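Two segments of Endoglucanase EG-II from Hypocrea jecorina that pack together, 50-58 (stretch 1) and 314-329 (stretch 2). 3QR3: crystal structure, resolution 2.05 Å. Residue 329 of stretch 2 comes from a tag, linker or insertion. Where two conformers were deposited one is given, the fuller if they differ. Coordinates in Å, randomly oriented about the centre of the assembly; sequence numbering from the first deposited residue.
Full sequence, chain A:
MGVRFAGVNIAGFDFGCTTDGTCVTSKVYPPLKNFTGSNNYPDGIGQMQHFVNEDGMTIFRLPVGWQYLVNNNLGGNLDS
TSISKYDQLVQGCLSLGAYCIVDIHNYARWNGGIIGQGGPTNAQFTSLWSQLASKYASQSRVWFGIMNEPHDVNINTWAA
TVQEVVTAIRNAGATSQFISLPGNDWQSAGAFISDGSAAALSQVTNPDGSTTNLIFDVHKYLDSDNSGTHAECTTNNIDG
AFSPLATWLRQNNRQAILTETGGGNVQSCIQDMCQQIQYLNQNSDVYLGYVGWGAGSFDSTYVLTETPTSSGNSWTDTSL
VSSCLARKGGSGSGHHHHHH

Stretch 1 (50-58) HFVNEDGMT
Stretch 2, residues 314-329: SWTDTSLVSSCLARKG

Segments far apart in sequence often pack by burying a small polar cluster beside an apolar patch, and residues 50-58 and 314-329 of endoglucanase EG-II illustrate the principle, burying 549 Å² between them. Stretch 1 enters as the last turns of a helix and continues as a loop. Stretch 2 has a short strand at 315-316, an N-cap at Thr318 and a helix over 319-325 with a wider pi-type turn at 321-325, where Ala326 N bonds to Val321 O (2.8 Å). The register runs in the same sense along both chains: His50 lies nearest Trp315 (CA to CA, 7.0 Å), Asp55 nearest Ala326 (CA to CA, 4.7 Å) and Gly56 nearest Arg327 (CA to CA, 4.8 Å).

His50 (chi1 t, chi2 71°) points toward stretch 2. Its ring and the five-membered ring of Trp315 (chi1 m, chi2 87°) are inclined by only 22° but slid apart, so each methylene covers the other's ring: His50 CB sits 3.9 Å from the centroid of the Trp315 five-membered ring, and Trp315 CB 3.7 Å from that of the His50 ring. At the ring edge, His50 NE2 donates to Asp317 OD2 (2.6 Å, 170°), a short, nearly linear hydrogen bond, while ND1 is buried without a partner.

Phe51 (chi1 m, chi2 -48°) begins the apolar patch, its CE1 4.1 Å from Val321 CG1. Glu54, extended through chi1 and chi2 (both t), brings OE2 to 4.4 Å from Lys328 NZ, close enough for electrostatic attraction but beyond a salt bridge.

Asp55 (chi1 m, chi2 -15°) is the hub. Its OD2 lies just 2.5 Å from Asp317 OD1 (Asp317 chi1 m), a separation at which one acid group probably holds a proton that relieves the repulsion. Asp55 OD1 forms a salt bridge with Lys328 NZ at 3.5 Å, a weak hydrogen bond. The main chain joins in as Arg327 N donates to Asp55 O (2.8 Å, 167°).

Gly56 leaves the helix with phi/psi of 61/26, a positive phi that favours glycine. An ideal CB would clash with Arg327 O at 2.2 Å; instead, CA of Gly56 approaches Arg327 O at 3.5 Å in a CA-H...O contact. Met57 (chi1 m, chi2 and chi3 t) extends the patch, placing CE 4.2 Å from both Val321 CG1 and Leu325 CB. Finally, one water donates to Gly56 O (2.8 Å), accepts from Arg327 NH1 (2.9 Å) and hydrogen-bonds Thr58 OG1 (2.7 Å; Thr58 chi1 p), bridging the segments.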

ATOM      1  N   HIS A  50      17.471   5.646   5.412  1.00 18.91           N
ATOM      2  CA  HIS A  50      17.255   6.845   6.215  1.00 23.01           C
ATOM      3  C   HIS A  50      15.986   6.742   7.070  1.00 18.50           C
ATOM      4  O   HIS A  50      16.006   7.030   8.266  1.00 21.34           O
ATOM      5  CB  HIS A  50      17.184   8.077   5.308  1.00 18.64           C
ATOM      6  CG  HIS A  50      16.379   9.204   5.873  1.00 19.95           C
ATOM      7  ND1 HIS A  50      16.812   9.971   6.937  1.00 23.88           N
ATOM      8  CD2 HIS A  50      15.172   9.703   5.517  1.00 21.02           C
ATOM      9  CE1 HIS A  50      15.905  10.891   7.213  1.00 22.47           C
ATOM     10  NE2 HIS A  50      14.898  10.749   6.367  1.00 25.70           N
ATOM     11  N   PHE A  51      14.880   6.352   6.449  1.00 19.77           N
ATOM     12  CA  PHE A  51      13.612   6.230   7.158  1.00 18.24           C
ATOM     13  C   PHE A  51      13.709   5.259   8.329  1.00 18.25           C
ATOM     14  O   PHE A  51      13.158   5.513   9.398  1.00 19.31           O
ATOM     15  CB  PHE A  51      12.497   5.797   6.199  1.00 19.57           C
ATOM     16  CG  PHE A  51      11.984   6.911   5.327  1.00 20.39           C
ATOM     17  CD1 PHE A  51      11.655   8.138   5.880  1.00 19.36           C
ATOM     18  CD2 PHE A  51      11.816   6.725   3.961  1.00 20.70           C
ATOM     19  CE1 PHE A  51      11.170   9.164   5.085  1.00 20.41           C
ATOM     20  CE2 PHE A  51      11.330   7.744   3.163  1.00 17.03           C
ATOM     21  CZ  PHE A  51      11.012   8.966   3.723  1.00 19.50           C
ATOM     22  N   VAL A  52      14.421   4.153   8.131  1.00 17.43           N
ATOM     23  CA  VAL A  52      14.539   3.137   9.170  1.00 19.49           C
ATOM     24  C   VAL A  52      15.503   3.599  10.264  1.00 25.80           C
ATOM     25  O   VAL A  52      15.206   3.483  11.455  1.00 24.43           O
ATOM     26  CB  VAL A  52      15.010   1.773   8.601  1.00 21.61           C
ATOM     27  CG1 VAL A  52      15.357   0.796   9.739  1.00 25.83           C
ATOM     28  CG2 VAL A  52      13.939   1.174   7.690  1.00 20.09           C
ATOM     29  N   ASN A  53      16.649   4.133   9.859  1.00 22.65           N
ATOM     30  CA  ASN A  53      17.707   4.478  10.809  1.00 22.74           C
ATOM     31  C   ASN A  53      17.440   5.751  11.599  1.00 28.90           C
ATOM     32  O   ASN A  53      17.754   5.824  12.787  1.00 24.65           O
ATOM     33  CB  ASN A  53      19.055   4.594  10.097  1.00 20.67           C
ATOM     34  CG  ASN A  53      19.595   3.258   9.681  1.00 24.92           C
ATOM     35  OD1 ASN A  53      19.091   2.224  10.106  1.00 28.11           O
ATOM     36  ND2 ASN A  53      20.629   3.263   8.847  1.00 30.86           N
ATOM     37  N   GLU A  54      16.855   6.744  10.938  1.00 21.04           N
ATOM     38  CA  GLU A  54      16.664   8.053  11.546  1.00 20.73           C
ATOM     39  C   GLU A  54      15.219   8.310  12.000  1.00 29.16           C
ATOM     40  O   GLU A  54      14.985   9.035  12.968  1.00 25.18           O
ATOM     41  CB  GLU A  54      17.110   9.128  10.558  1.00 27.86           C
ATOM     42  CG  GLU A  54      17.099  10.539  11.104  1.00 50.30           C
ATOM     43  CD  GLU A  54      17.874  11.492  10.211  1.00 65.66           C
ATOM     44  OE1 GLU A  54      19.023  11.151   9.849  1.00 64.74           O
ATOM     45  OE2 GLU A  54      17.337  12.572   9.869  1.00 65.09           O
ATOM     46  N   ASP A  55      14.252   7.690  11.326  1.00 19.51           N
ATOM     47  CA  ASP A  55      12.842   8.017  11.537  1.00 18.04           C
ATOM     48  C   ASP A  55      12.025   6.886  12.142  1.00 19.98           C
ATOM     49  O   ASP A  55      10.798   6.962  12.191  1.00 19.85           O
ATOM     50  CB  ASP A  55      12.205   8.457  10.213  1.00 20.81           C
ATOM     51  CG  ASP A  55      12.694   9.805   9.765  1.00 29.69           C
ATOM     52  OD1 ASP A  55      13.289  10.512  10.606  1.00 24.08           O
ATOM     53  OD2 ASP A  55      12.486  10.158   8.583  1.00 25.93           O
ATOM     54  N   GLY A  56      12.704   5.835  12.589  1.00 18.94           N
ATOM     55  CA  GLY A  56      12.058   4.763  13.326  1.00 21.86           C
ATOM     56  C   GLY A  56      10.964   4.034  12.564  1.00 23.10           C
ATOM     57  O   GLY A  56      10.053   3.457  13.165  1.00 19.97           O
ATOM     58  N   MET A  57      11.053   4.044  11.240  1.00 23.65           N
ATOM     59  CA  MET A  57      10.036   3.393  10.422  1.00 18.79           C
ATOM     60  C   MET A  57      10.281   1.903  10.259  1.00 21.33           C
ATOM     61  O   MET A  57      11.425   1.448  10.198  1.00 19.16           O
ATOM     62  CB  MET A  57       9.933   4.081   9.066  1.00 20.67           C
ATOM     63  CG  MET A  57       9.289   5.442   9.187  1.00 22.65           C
ATOM     64  SD  MET A  57       9.249   6.320   7.633  1.00 28.54           S
ATOM     65  CE  MET A  57       8.469   7.836   8.193  1.00 23.33           C
ATOM     66  N   THR A  58       9.194   1.147  10.170  1.00 16.66           N
ATOM     67  CA  THR A  58       9.279  -0.313  10.176  1.00 22.97           C
ATOM     68  C   THR A  58       8.523  -0.979   9.027  1.00 20.63           C
ATOM     69  O   THR A  58       8.499  -2.209   8.908  1.00 19.97           O
ATOM     70  CB  THR A  58       8.731  -0.856  11.489  1.00 17.63           C
ATOM     71  OG1 THR A  58       7.492  -0.192  11.775  1.00 21.42           O
ATOM     72  CG2 THR A  58       9.712  -0.574  12.625  1.00 22.24           C
ATOM     73  N   SER A 314      23.889  13.398   4.090  1.00 59.65           N
ATOM     74  CA  SER A 314      22.848  13.690   5.066  1.00 47.94           C
ATOM     75  C   SER A 314      21.494  13.779   4.392  1.00 48.53           C
ATOM     76  O   SER A 314      21.381  14.291   3.279  1.00 45.85           O
ATOM     77  CB  SER A 314      23.136  15.000   5.801  1.00 53.02           C
ATOM     78  OG  SER A 314      23.787  14.759   7.033  1.00 63.20           O
ATOM     79  N   TRP A 315      20.464  13.281   5.067  1.00 37.38           N
ATOM     80  CA  TRP A 315      19.104  13.416   4.568  1.00 31.66           C
ATOM     81  C   TRP A 315      18.323  14.393   5.427  1.00 34.28           C
ATOM     82  O   TRP A 315      18.505  14.445   6.642  1.00 39.40           O
ATOM     83  CB  TRP A 315      18.387  12.074   4.578  1.00 33.98           C
ATOM     84  CG  TRP A 315      19.013  11.021   3.732  1.00 31.83           C
ATOM     85  CD1 TRP A 315      20.004  10.164   4.103  1.00 29.08           C
ATOM     86  CD2 TRP A 315      18.676  10.689   2.377  1.00 25.92           C
ATOM     87  NE1 TRP A 315      20.311   9.324   3.063  1.00 29.52           N
ATOM     88  CE2 TRP A 315      19.508   9.623   1.992  1.00 25.77           C
ATOM     89  CE3 TRP A 315      17.754  11.192   1.455  1.00 23.96           C
ATOM     90  CZ2 TRP A 315      19.447   9.045   0.727  1.00 24.13           C
ATOM     91  CZ3 TRP A 315      17.688  10.616   0.194  1.00 32.29           C
ATOM     92  CH2 TRP A 315      18.535   9.554  -0.160  1.00 30.01           C
ATOM     93  N   THR A 316      17.458  15.168   4.786  1.00 27.65           N
ATOM     94  CA  THR A 316      16.521  16.033   5.490  1.00 28.00           C
ATOM     95  C   THR A 316      15.104  15.672   5.057  1.00 26.55           C
ATOM     96  O   THR A 316      14.846  15.532   3.862  1.00 25.35           O
ATOM     97  CB  THR A 316      16.781  17.513   5.175  1.00 33.08           C
ATOM     98  OG1 THR A 316      18.177  17.785   5.326  1.00 46.22           O
ATOM     99  CG2 THR A 316      15.996  18.413   6.118  1.00 36.01           C
ATOM    100  N   ASP A 317      14.194  15.523   6.022  1.00 23.89           N
ATOM    101  CA  ASP A 317      12.813  15.122   5.735  1.00 27.93           C
ATOM    102  C   ASP A 317      11.937  16.311   5.393  1.00 23.59           C
ATOM    103  O   ASP A 317      12.270  17.434   5.735  1.00 22.75           O
ATOM    104  CB  ASP A 317      12.205  14.390   6.938  1.00 19.76           C
ATOM    105  CG  ASP A 317      12.720  12.976   7.069  1.00 28.10           C
ATOM    106  OD1 ASP A 317      13.111  12.586   8.190  1.00 24.86           O
ATOM    107  OD2 ASP A 317      12.750  12.258   6.040  1.00 22.25           O
ATOM    108  N   THR A 318      10.809  16.063   4.731  1.00 20.25           N
ATOM    109  CA  THR A 318       9.830  17.122   4.523  1.00 21.89           C
ATOM    110  C   THR A 318       9.211  17.456   5.877  1.00 20.54           C
ATOM    111  O   THR A 318       9.378  16.710   6.835  1.00 19.45           O
ATOM    112  CB  THR A 318       8.737  16.717   3.494  1.00 19.60           C
ATOM    113  OG1 THR A 318       7.819  15.787   4.087  1.00 19.89           O
ATOM    114  CG2 THR A 318       9.376  16.098   2.261  1.00 17.78           C
ATOM    115  N   SER A 319       8.507  18.574   5.970  1.00 17.49           N
ATOM    116  CA  SER A 319       7.970  18.985   7.257  1.00 22.28           C
ATOM    117  C   SER A 319       6.875  18.037   7.785  1.00 19.26           C
ATOM    118  O   SER A 319       6.790  17.787   8.993  1.00 21.04           O
ATOM    119  CB  SER A 319       7.485  20.441   7.213  1.00 24.05           C
ATOM    120  OG  SER A 319       6.494  20.627   6.224  1.00 29.27           O
ATOM    121  N   LEU A 320       6.056  17.488   6.896  1.00 19.27           N
ATOM    122  CA  LEU A 320       4.991  16.593   7.353  1.00 19.24           C
ATOM    123  C   LEU A 320       5.570  15.284   7.885  1.00 21.21           C
ATOM    124  O   LEU A 320       5.132  14.772   8.916  1.00 23.55           O
ATOM    125  CB  LEU A 320       3.963  16.322   6.247  1.00 21.13           C
ATOM    126  CG  LEU A 320       2.712  15.575   6.734  1.00 23.59           C
ATOM    127  CD1 LEU A 320       1.861  16.472   7.608  1.00 23.12           C
ATOM    128  CD2 LEU A 320       1.884  15.069   5.574  1.00 20.43           C
ATOM    129  N   VAL A 321       6.558  14.733   7.188  1.00 23.07           N
ATOM    130  CA  VAL A 321       7.206  13.512   7.664  1.00 21.60           C
ATOM    131  C   VAL A 321       7.881  13.770   9.016  1.00 22.26           C
ATOM    132  O   VAL A 321       7.626  13.065  10.003  1.00 20.08           O
ATOM    133  CB  VAL A 321       8.239  12.987   6.662  1.00 21.34           C
ATOM    134  CG1 VAL A 321       9.126  11.925   7.309  1.00 17.56           C
ATOM    135  CG2 VAL A 321       7.541  12.431   5.406  1.00 17.55           C
ATOM    136  N   SER A 322       8.728  14.797   9.051  1.00 20.94           N
ATOM    137  CA  SER A 322       9.488  15.136  10.244  1.00 24.25           C
ATOM    138  C   SER A 322       8.576  15.411  11.434  1.00 24.68           C
ATOM    139  O   SER A 322       8.817  14.910  12.535  1.00 28.41           O
ATOM    140  CB  SER A 322      10.383  16.349   9.975  1.00 26.53           C
ATOM    141  OG  SER A 322      10.992  16.788  11.168  1.00 37.82           O
ATOM    142  N   SER A 323       7.524  16.197  11.208  1.00 24.44           N
ATOM    143  CA  SER A 323       6.627  16.604  12.288  1.00 22.10           C
ATOM    144  C   SER A 323       5.589  15.545  12.687  1.00 31.21           C
ATOM    145  O   SER A 323       5.163  15.527  13.831  1.00 24.01           O
ATOM    146  CB  SER A 323       5.877  17.892  11.917  1.00 22.30           C
ATOM    147  OG  SER A 323       6.758  18.928  11.500  1.00 30.92           O
ATOM    148  N   CYS A 324       5.179  14.667  11.767  1.00 22.95           N
ATOM    149  CA  CYS A 324       4.015  13.813  12.024  0.80 21.71           C
ATOM    150  C   CYS A 324       4.208  12.312  11.829  1.00 26.76           C
ATOM    151  O   CYS A 324       3.696  11.513  12.614  1.00 31.70           O
ATOM    152  CB  CYS A 324       2.822  14.284  11.186  1.00 26.87           C
ATOM    153  SG  CYS A 324       2.226  15.920  11.640  1.00 37.78           S
ATOM    154  N   LEU A 325       4.913  11.917  10.779  1.00 20.61           N
ATOM    155  CA  LEU A 325       5.029  10.496  10.476  1.00 22.25           C
ATOM    156  C   LEU A 325       6.190   9.829  11.190  1.00 23.04           C
ATOM    157  O   LEU A 325       6.074   8.683  11.634  1.00 21.75           O
ATOM    158  CB  LEU A 325       5.143  10.276   8.969  1.00 22.37           C
ATOM    159  CG  LEU A 325       3.988  10.891   8.185  1.00 29.53           C
ATOM    160  CD1 LEU A 325       4.125  10.577   6.706  1.00 29.90           C
ATOM    161  CD2 LEU A 325       2.658  10.379   8.722  1.00 25.67           C
ATOM    162  N   ALA A 326       7.303  10.550  11.292  1.00 23.69           N
ATOM    163  CA  ALA A 326       8.540  10.007  11.834  1.00 23.70           C
ATOM    164  C   ALA A 326       8.380   9.615  13.294  1.00 27.36           C
ATOM    165  O   ALA A 326       7.587  10.203  14.020  1.00 23.74           O
ATOM    166  CB  ALA A 326       9.673  11.018  11.683  1.00 19.61           C
ATOM    167  N   ARG A 327       9.137   8.610  13.718  1.00 22.70           N
ATOM    168  CA  ARG A 327       9.190   8.235  15.120  1.00 22.95           C
ATOM    169  C   ARG A 327      10.623   8.348  15.582  1.00 30.12           C
ATOM    170  O   ARG A 327      11.367   7.372  15.530  1.00 29.61           O
ATOM    171  CB  ARG A 327       8.708   6.799  15.298  1.00 24.05           C
ATOM    172  CG  ARG A 327       7.229   6.606  15.019  1.00 27.65           C
ATOM    173  CD  ARG A 327       6.843   5.131  15.119  1.00 26.64           C
ATOM    174  NE  ARG A 327       5.429   4.964  15.426  1.00 27.85           N
ATOM    175  CZ  ARG A 327       4.824   3.784  15.511  1.00 30.38           C
ATOM    176  NH1 ARG A 327       5.509   2.662  15.299  1.00 23.19           N
ATOM    177  NH2 ARG A 327       3.535   3.726  15.806  1.00 27.26           N
ATOM    178  N   LYS A 328      11.022   9.542  16.011  1.00 26.79           N
ATOM    179  CA  LYS A 328      12.391   9.751  16.462  1.00 28.77           C
ATOM    180  C   LYS A 328      12.508   9.560  17.972  1.00 30.44           C
ATOM    181  O   LYS A 328      13.605   9.625  18.530  1.00 37.84           O
ATOM    182  CB  LYS A 328      12.882  11.142  16.075  1.00 28.82           C
ATOM    183  CG  LYS A 328      12.533  11.590  14.673  1.00 27.04           C
ATOM    184  CD  LYS A 328      12.515  13.122  14.630  1.00 31.54           C
ATOM    185  CE  LYS A 328      12.621  13.676  13.229  1.00 37.71           C
ATOM    186  NZ  LYS A 328      13.920  13.303  12.603  1.00 45.71           N
ATOM    187  N   GLY A 329      11.375   9.322  18.629  1.00 35.08           N
ATOM    188  CA  GLY A 329      11.359   9.088  20.059  1.00 41.33           C
ATOM    189  C   GLY A 329      12.014   7.773  20.443  1.00 45.88           C
ATOM    190  O   GLY A 329      12.415   7.586  21.594  1.00 58.70           O
TER
HETATM  191  O   HOH W   1       7.627   2.015  13.361  1.00 32.38           O